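Local coordinates for exonuclease (Laribacter hongkongensis, PDB 3SZ5), which degrades DNA as an alkaline exonuclease of the lambda-exonuclease-like PD-(D/E)XK family, probably with bound magnesium ions, at a contact of chain A with DNA. Coordinates in Å, arbitrary orientation; residue numbers count along the deposited sequence, not the author numbering.

Site 1: a contact of chain A with DNA. Residues 8, 12, 17-19, 88, 99-100, 137. With nucleotides of chain B.
Helix 7-12, strand 16-17 with the 3-10 helix 18-20, and the loop residue Ser100 close round the 5'-terminal phosphate of DT1, forming a pocket for the 5' end of the strand. The phosphate oxygen OP1 is gripped by three donors. Thr17 OG1, the hydroxyl, donates to DT1 OP1 at 2.6 Å. Ser19 pinches the same oxygen, with its backbone N and its hydroxyl OG both bonded to it. Thr17 and Ser19 alike hold their hydroxyls tucked between the backbone N and C, the sterically tightest setting (chi1 61° and 63°), which points them at the phosphate. DT1 OP3, an oxygen of the terminal phosphate, accepts a bond from Ser100 N at 3.1 Å. Arg12 comes from another side. Its chain bends at chi3 (58°), and the guanidinium turns an edge to the phosphate. Arg12 NH1 makes a salt bridge to DT1 OP2 at 2.5 Å, roughly in the guanidinium plane, though the hydrogen bond is bent. The arginine would offset part of the phosphate charge. Trp8 lies beside the first nucleotide. Trp8 CZ2 at the ring edge is 3.6 Å from the DT1 sugar O4'. The six-membered ring of Trp8 turns its edge to the face of the DT1 base, the planes almost perpendicular. Arg12 CD packs on one indole face, towards the rim. Trp8 NE1 donates in the ring plane to Ser100 OG at 3.2 Å, which ties the indole to the phosphate-binding loop. In the fold, the pocket lies where the N-terminal helix and the 3-10 helix 18-20 meet the end of strand 97-99, and includes Ser100, itself a magnesium-binding position.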
# COMPACT_ATOMS: atom_id res chain seq x y z
N TRP A 8 -9.15 20.93 19.45
CA TRP A 8 -7.72 20.62 19.45
C TRP A 8 -7.07 20.64 18.05
O TRP A 8 -5.98 21.19 17.89
CB TRP A 8 -7.46 19.30 20.21
CG TRP A 8 -6.09 18.65 20.04
CD1 TRP A 8 -4.90 19.01 20.66
CD2 TRP A 8 -5.78 17.51 19.22
NE1 TRP A 8 -3.88 18.17 20.24
CE2 TRP A 8 -4.39 17.24 19.37
CE3 TRP A 8 -6.53 16.69 18.36
CZ2 TRP A 8 -3.75 16.20 18.69
CZ3 TRP A 8 -5.89 15.66 17.68
CH2 TRP A 8 -4.52 15.42 17.85
N ARG A 12 -3.95 22.96 16.26
CA ARG A 12 -2.88 22.37 15.46
C ARG A 12 -2.83 22.78 13.99
O ARG A 12 -1.86 22.46 13.29
CB ARG A 12 -3.00 20.87 15.47
CG ARG A 12 -2.92 20.26 16.79
CD ARG A 12 -3.40 18.88 16.59
NE ARG A 12 -2.58 18.19 15.60
CZ ARG A 12 -1.41 17.62 15.87
NH1 ARG A 12 -0.93 17.66 17.11
NH2 ARG A 12 -0.72 17.00 14.91
N THR A 17 4.58 20.33 14.82
CA THR A 17 4.32 19.73 16.11
C THR A 17 5.32 18.62 16.39
O THR A 17 5.86 18.03 15.45
CB THR A 17 2.89 19.14 16.19
OG1 THR A 17 2.74 18.12 15.19
CG2 THR A 17 1.80 20.21 16.05
N ALA A 18 5.52 18.31 17.67
CA ALA A 18 6.59 17.42 18.12
C ALA A 18 6.67 16.09 17.39
O ALA A 18 7.76 15.60 17.10
CB ALA A 18 6.51 17.20 19.66
N SER A 19 5.52 15.50 17.07
CA SER A 19 5.53 14.17 16.46
C SER A 19 5.91 14.20 14.98
O SER A 19 6.04 13.15 14.35
CB SER A 19 4.20 13.44 16.67
OG SER A 19 3.15 14.13 16.04
N LEU A 88 -2.45 20.97 23.56
CA LEU A 88 -1.30 21.42 22.82
C LEU A 88 -0.64 22.53 23.58
O LEU A 88 -1.28 23.50 23.97
CB LEU A 88 -1.71 21.91 21.45
CG LEU A 88 -0.51 22.35 20.65
CD1 LEU A 88 0.07 21.18 19.90
CD2 LEU A 88 -0.98 23.40 19.73
N ALA A 99 3.56 21.17 20.97
CA ALA A 99 3.66 19.77 21.35
C ALA A 99 2.43 19.33 22.09
O ALA A 99 1.73 20.14 22.70
CB ALA A 99 4.89 19.53 22.17
N SER A 100 2.14 18.04 21.98
CA SER A 100 1.06 17.40 22.70
C SER A 100 1.63 16.21 23.45
O SER A 100 1.52 15.08 22.96
CB SER A 100 0.01 16.88 21.72
OG SER A 100 -0.99 17.86 21.48
N GLN A 137 10.90 13.70 19.00
CA GLN A 137 9.59 14.03 19.51
C GLN A 137 9.68 14.54 20.94
O GLN A 137 9.11 15.59 21.27
CB GLN A 137 8.67 12.83 19.48
CG GLN A 137 7.25 13.23 19.71
CD GLN A 137 6.32 12.05 19.84
OE1 GLN A 137 6.73 10.88 19.74
NE2 GLN A 137 5.05 12.35 20.04
OP3 DT B 1 3.19 16.71 19.41
P DT B 1 1.97 16.63 18.38
OP1 DT B 1 2.51 16.36 17.04
OP2 DT B 1 1.02 17.72 18.65
O5' DT B 1 1.23 15.33 18.90
C5' DT B 1 -0.06 14.99 18.45
C4' DT B 1 -0.42 13.63 19.03
O4' DT B 1 -1.74 13.25 18.57
C3' DT B 1 0.50 12.48 18.65
O3' DT B 1 0.40 11.53 19.70
C2' DT B 1 -0.13 11.99 17.35
C1' DT B 1 -1.61 12.14 17.70
N1 DT B 1 -2.53 12.38 16.57
C2 DT B 1 -3.77 11.74 16.58
O2 DT B 1 -4.14 10.98 17.46
N3 DT B 1 -4.56 12.04 15.48
C4 DT B 1 -4.23 12.90 14.43
O4 DT B 1 -4.99 13.11 13.49
C5 DT B 1 -2.93 13.54 14.49
C7 DT B 1 -2.51 14.47 13.39
C6 DT B 1 -2.15 13.25 15.55
P DT B 2 1.11 10.10 19.69
OP1 DT B 2 1.12 9.68 21.12
OP2 DT B 2 2.38 10.19 18.91
O5' DT B 2 0.04 9.19 18.90
C5' DT B 2 -1.02 8.48 19.58
C4' DT B 2 -1.66 7.41 18.70
O4' DT B 2 -2.55 8.01 17.73
C3' DT B 2 -0.71 6.51 17.91
O3' DT B 2 -0.38 5.32 18.65
C2' DT B 2 -1.52 6.14 16.66
C1' DT B 2 -2.46 7.33 16.48
N1 DT B 2 -2.04 8.28 15.37
C2 DT B 2 -2.97 8.63 14.40
O2 DT B 2 -4.12 8.23 14.38
N3 DT B 2 -2.49 9.49 13.44
C4 DT B 2 -1.21 10.02 13.33
O4 DT B 2 -0.94 10.78 12.41
C5 DT B 2 -0.27 9.62 14.38
C7 DT B 2 1.16 10.13 14.42
C6 DT B 2 -0.74 8.78 15.33

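Site 2: a contact of chain A with DNA. Residues 60, 64, 68, 102, 112-117. With nucleotides of chain B.
Glu112, Asp102 and Lys114 group their side-chain ends round the phosphate of DT2, and the backbone of residues 115-117 follows the next two phosphates. Asp102 and Glu112 approach the same oxygen from different sides. Asp102 brings both carboxylate oxygens near DT2 OP1, with OD1 at 3.4 Å. Glu112 holds CG anti to its backbone N (chi1 176°) and bends at chi2, so that OE2 comes 3.2 Å from DT2 OP1. Both acids belong to the PD-(D/E)XK motif and are magnesium ligands in this protein. Ile113 is a further ligand residue, and its carbonyl O lies 4.0 Å from DT2 OP1. Metal ions placed here would probably offset the crowding of negative charge. Lys114 is the motif lysine. It bends at chi2 (-44°) and then runs straight to NZ. Lys114 NZ donates to Glu112 OE2 at 2.7 Å, meeting it from above the carboxylate plane. Lys114 NZ also makes a longer salt bridge, 3.7 Å, to DT2 OP2, so it sits between carboxylate and phosphate. Its charge may favour the ionised form of Glu112. The backbone N of Ile113 fixes Asp102, donating to the anti lone pair of OD2 at 2.7 Å. Further along, Cys115 N gives a nearly straight bond (170°) to OP1 of DT3, and Asn117 N binds OP1 of DT4 at 3.1 Å. Pro116 packs its CA against the DT3 sugar between them. Gly64 and Ala60 of helix 59-66 flank the DNA backbone, near the DT2 O3' and the DT3 C5'. The grip is on phosphates and sugars, which suggests little reading of base identity. In the fold, the site lies at the end of strand 109-114 and the loop after it, with Asp102 just before strand 103-105 and helices 59-66 and 68-79 alongside the DNA.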
# COMPACT_ATOMS: atom_id res chain seq x y z
N ALA A 60 -3.34 -1.08 13.82
CA ALA A 60 -2.27 -0.84 14.79
C ALA A 60 -2.34 0.58 15.39
O ALA A 60 -2.06 0.78 16.58
CB ALA A 60 -0.92 -1.09 14.13
N GLY A 64 -2.99 1.54 19.41
CA GLY A 64 -2.19 2.55 20.09
C GLY A 64 -3.04 3.61 20.77
O GLY A 64 -2.67 4.18 21.81
N GLU A 68 -3.83 3.47 25.05
CA GLU A 68 -3.06 4.56 25.64
C GLU A 68 -3.40 4.79 27.14
O GLU A 68 -2.51 4.76 28.00
CB GLU A 68 -3.26 5.83 24.82
CG GLU A 68 -2.06 6.70 24.75
CD GLU A 68 -2.41 8.13 24.38
OE1 GLU A 68 -2.10 8.55 23.23
OE2 GLU A 68 -3.01 8.81 25.25
N ASP A 102 1.89 13.19 26.17
CA ASP A 102 0.87 12.27 26.67
C ASP A 102 0.65 12.50 28.15
O ASP A 102 -0.27 11.95 28.74
CB ASP A 102 1.25 10.81 26.40
CG ASP A 102 1.24 10.46 24.94
OD1 ASP A 102 0.39 11.00 24.21
OD2 ASP A 102 2.07 9.64 24.50
N GLU A 112 5.68 10.22 27.35
CA GLU A 112 5.31 9.91 25.98
C GLU A 112 5.13 8.41 25.92
O GLU A 112 6.03 7.68 26.32
CB GLU A 112 6.39 10.36 24.99
CG GLU A 112 6.12 9.99 23.53
CD GLU A 112 4.74 10.45 23.01
OE1 GLU A 112 4.25 11.54 23.42
OE2 GLU A 112 4.13 9.71 22.20
N ILE A 113 3.96 7.99 25.42
CA ILE A 113 3.47 6.60 25.42
C ILE A 113 3.39 6.03 24.01
O ILE A 113 2.86 6.66 23.09
CB ILE A 113 2.01 6.54 25.98
CG1 ILE A 113 1.99 6.57 27.50
CG2 ILE A 113 1.30 5.25 25.54
CD1 ILE A 113 0.65 7.08 28.11
N LYS A 114 3.89 4.82 23.83
CA LYS A 114 3.66 4.08 22.58
C LYS A 114 3.00 2.78 22.96
O LYS A 114 3.30 2.20 23.99
CB LYS A 114 4.96 3.78 21.79
CG LYS A 114 5.88 4.97 21.49
CD LYS A 114 5.12 6.18 21.02
CE LYS A 114 6.06 7.31 20.75
NZ LYS A 114 5.39 8.47 20.13
N CYS A 115 2.07 2.34 22.12
CA CYS A 115 1.44 1.05 22.26
C CYS A 115 1.45 0.43 20.88
O CYS A 115 0.41 0.37 20.24
CB CYS A 115 0.01 1.21 22.73
SG CYS A 115 -0.13 1.87 24.38
N PRO A 116 2.63 -0.01 20.42
CA PRO A 116 2.85 -0.37 19.04
C PRO A 116 2.55 -1.85 18.80
O PRO A 116 1.99 -2.53 19.69
CB PRO A 116 4.36 -0.15 18.91
CG PRO A 116 4.88 -0.71 20.18
CD PRO A 116 3.81 -0.35 21.23
N ASN A 117 2.94 -2.33 17.61
CA ASN A 117 3.03 -3.76 17.32
C ASN A 117 3.94 -4.46 18.29
O ASN A 117 5.05 -3.99 18.55
CB ASN A 117 3.69 -3.98 15.97
CG ASN A 117 2.78 -3.72 14.82
OD1 ASN A 117 1.55 -3.62 14.96
ND2 ASN A 117 3.39 -3.59 13.63
P DT B 2 1.11 10.10 19.69
OP1 DT B 2 1.12 9.68 21.12
OP2 DT B 2 2.38 10.19 18.91
O5' DT B 2 0.04 9.19 18.90
C5' DT B 2 -1.02 8.48 19.58
C4' DT B 2 -1.66 7.41 18.70
O4' DT B 2 -2.55 8.01 17.73
C3' DT B 2 -0.71 6.51 17.91
O3' DT B 2 -0.38 5.32 18.65
C2' DT B 2 -1.52 6.14 16.66
C1' DT B 2 -2.46 7.33 16.48
N1 DT B 2 -2.04 8.28 15.37
C2 DT B 2 -2.97 8.63 14.40
O2 DT B 2 -4.12 8.23 14.38
N3 DT B 2 -2.49 9.49 13.44
C4 DT B 2 -1.21 10.02 13.33
O4 DT B 2 -0.94 10.78 12.41
C5 DT B 2 -0.27 9.62 14.38
C7 DT B 2 1.16 10.13 14.42
C6 DT B 2 -0.74 8.78 15.33
P DT B 3 1.13 4.84 18.93
OP1 DT B 3 1.13 4.12 20.22
OP2 DT B 3 2.01 6.02 18.73
O5' DT B 3 1.46 3.83 17.72
C5' DT B 3 0.72 2.62 17.48
C4' DT B 3 1.20 1.95 16.21
O4' DT B 3 0.67 2.68 15.06
C3' DT B 3 2.73 1.92 16.03
O3' DT B 3 3.19 0.62 15.61
C2' DT B 3 2.96 3.00 14.97
C1' DT B 3 1.73 2.71 14.12
N1 DT B 3 1.55 3.62 12.94
C2 DT B 3 1.39 3.05 11.68
O2 DT B 3 1.35 1.84 11.49
N3 DT B 3 1.25 3.95 10.65
C4 DT B 3 1.27 5.34 10.74
O4 DT B 3 1.14 6.03 9.73
C5 DT B 3 1.45 5.87 12.09
C7 DT B 3 1.50 7.35 12.36
C6 DT B 3 1.59 5.00 13.11
P DT B 4 4.69 0.30 15.13
OP1 DT B 4 4.91 -1.11 15.50
OP2 DT B 4 5.59 1.34 15.68
O5' DT B 4 4.68 0.42 13.51
C5' DT B 4 5.01 -0.71 12.65
C4' DT B 4 5.62 -0.38 11.28
O4' DT B 4 5.06 0.87 10.79
C3' DT B 4 7.15 -0.26 11.20
O3' DT B 4 7.68 -1.16 10.22
C2' DT B 4 7.43 1.20 10.84
C1' DT B 4 6.09 1.71 10.30
N1 DT B 4 5.70 3.13 10.67
C2 DT B 4 5.08 3.93 9.71
O2 DT B 4 4.84 3.56 8.58
N3 DT B 4 4.75 5.19 10.14
C4 DT B 4 4.97 5.73 11.40
O4 DT B 4 4.64 6.88 11.70
C5 DT B 4 5.61 4.86 12.36
C7 DT B 4 5.88 5.37 13.75
C6 DT B 4 5.94 3.62 11.95

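Sites 1 and 2 lie about 15 Å apart, measured between the centres of their C-alpha atoms, and follow one four-nucleotide strand. They share the nucleotide DT2, while the protein residues of the two differ. Ser100 in site 1 and Asp102 in site 2 are close in sequence, and both are magnesium-binding positions, so the 5'-phosphate pocket and the catalytic centre adjoin. Holding the 5' end in site 1 may set the register of the strand across site 2. The deposited assembly has three copies of the protein, each with the same pair of sites.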